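Local coordinates for protein toluene, o-xylene monooxygenase oxygenase subunit (Pseudomonas stutzeri, PDB 2INC) that probably hydroxylates toluene, o-xylene and related aromatics as part of a multisubunit monooxygenase, this chain adopting the helical fold of the ferritin-like hydroxylase family, at residues V265-A268 with L269-E272. Sequence-based numbering, arbitrary orientation.
Sequences VKMA and LEKE
Leu269 N donates to Val265 O (2.9 Å), the usual i to i-4 bond of an alpha helix, but the next two amides reach back only three residues: Glu270 N to Met267 O at 3.0 Å, and Lys271 N to Ala268 O at 3.1 Å, which closes a type I turn from Ala268 to Lys271. These two shorter-range bonds mark where the chain leaves the alpha helix for the turn.

Val265 and Leu269, one helical turn apart, lie side by side and point the same way, with Val265 CG1 4.1 Å from Leu269 CG. The leucine has CG beside its own backbone N (chi1 -63°), which lays that carbon 3.3 Å from Val265 O. The compact branched valine suits the buried position, while the longer Leu269, at a partly exposed one, lies alongside it and covers Val265 O. Ala268 is buried, and its single methyl carbon is a side chain small enough for such a place.

Glu270 also has CG beside the backbone N (chi1 -66°), and from there its extended chain runs back past Met267 O, with CG 3.3 Å from that oxygen. The Glu270 and Met267 side chains cross obliquely, OE1 lying 4.1 Å from Met267 CG, and OE1 is hydrogen-bonded to His62 NE2. An acid thus serves an exposed position by tying the turn to a loop, while the long, unbranched Met267 lies buried against His62, Trp65 and Phe68 of that region.

Ala268 O accepts a second hydrogen bond, from Asn274 ND2, linking the turn to the beginning of the following helix. The whole is a helix-to-helix connection between helices 241-268 and 274-299, toward one end of the helical bundle, where Val265 packs on Phe212 and Leu217 of helix 208-237.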
loop_
_atom_site.group_PDB
_atom_site.type_symbol
_atom_site.label_atom_id
_atom_site.label_comp_id
_atom_site.label_asym_id
_atom_site.label_seq_id
_atom_site.Cartn_x
_atom_site.Cartn_y
_atom_site.Cartn_z
ATOM N N VAL B 265 23.518 -19.396 -21.235
ATOM C CA VAL B 265 24.582 -20.104 -21.958
ATOM C C VAL B 265 25.112 -21.188 -21.007
ATOM O O VAL B 265 25.304 -22.358 -21.425
ATOM C CB VAL B 265 25.687 -19.162 -22.388
ATOM C CG1 VAL B 265 27.000 -19.957 -22.706
ATOM C CG2 VAL B 265 25.231 -18.337 -23.587
ATOM N N LYS B 266 25.293 -20.824 -19.736
ATOM C CA LYS B 266 25.744 -21.797 -18.750
ATOM C C LYS B 266 24.871 -23.040 -18.775
ATOM O O LYS B 266 25.362 -24.203 -18.822
ATOM C CB LYS B 266 25.759 -21.193 -17.351
ATOM C CG LYS B 266 26.353 -22.129 -16.311
ATOM C CD LYS B 266 26.529 -21.451 -15.009
ATOM C CE LYS B 266 26.953 -22.455 -13.963
ATOM N NZ LYS B 266 26.745 -21.925 -12.573
ATOM N N MET B 267 23.559 -22.813 -18.689
ATOM C CA MET B 267 22.632 -23.923 -18.699
ATOM C C MET B 267 22.739 -24.717 -19.994
ATOM O O MET B 267 22.769 -25.936 -19.959
ATOM C CB MET B 267 21.214 -23.424 -18.455
ATOM C CG MET B 267 20.204 -24.512 -18.612
ATOM S SD MET B 267 18.597 -23.798 -18.258
ATOM C CE MET B 267 17.570 -25.249 -18.320
ATOM N N ALA B 268 22.783 -24.040 -21.141
ATOM C CA ALA B 268 22.923 -24.707 -22.418
ATOM C C ALA B 268 24.157 -25.627 -22.466
ATOM O O ALA B 268 24.083 -26.727 -23.006
ATOM C CB ALA B 268 22.958 -23.684 -23.562
ATOM N N LEU B 269 25.262 -25.185 -21.865
ATOM C CA LEU B 269 26.521 -25.972 -21.862
ATOM C C LEU B 269 26.427 -27.259 -21.031
ATOM O O LEU B 269 27.342 -28.062 -21.062
ATOM C CB LEU B 269 27.692 -25.126 -21.378
ATOM C CG LEU B 269 28.041 -23.912 -22.244
ATOM C CD1 LEU B 269 29.442 -23.352 -21.843
ATOM C CD2 LEU B 269 27.997 -24.236 -23.683
ATOM N N GLU B 270 25.337 -27.463 -20.300
ATOM C CA GLU B 270 25.114 -28.735 -19.598
ATOM C C GLU B 270 24.910 -29.899 -20.569
ATOM O O GLU B 270 25.172 -31.052 -20.228
ATOM C CB GLU B 270 23.911 -28.662 -18.661
ATOM C CG GLU B 270 24.025 -27.720 -17.466
ATOM C CD GLU B 270 22.660 -27.508 -16.811
ATOM O OE1 GLU B 270 21.659 -28.097 -17.297
ATOM O OE2 GLU B 270 22.584 -26.757 -15.812
ATOM N N LYS B 271 24.480 -29.588 -21.784
ATOM C CA LYS B 271 24.206 -30.583 -22.799
ATOM C C LYS B 271 25.315 -30.623 -23.854
ATOM O O LYS B 271 25.741 -29.586 -24.336
ATOM C CB LYS B 271 22.871 -30.275 -23.464
ATOM C CG LYS B 271 22.537 -31.246 -24.558
ATOM C CD LYS B 271 21.044 -31.382 -24.745
ATOM C CE LYS B 271 20.732 -32.560 -25.667
ATOM N NZ LYS B 271 21.447 -32.417 -26.975
ATOM N N GLU B 272 25.789 -31.821 -24.204
ATOM C CA GLU B 272 26.830 -31.977 -25.229
ATOM C C GLU B 272 26.338 -31.389 -26.521
ATOM O O GLU B 272 25.152 -31.527 -26.839
ATOM C CB GLU B 272 27.122 -33.460 -25.487
ATOM C CG GLU B 272 28.415 -33.965 -24.876
ATOM C CD GLU B 272 28.408 -35.486 -24.685
ATOM O OE1 GLU B 272 27.842 -36.209 -25.550
ATOM O OE2 GLU B 272 28.949 -35.959 -23.658
#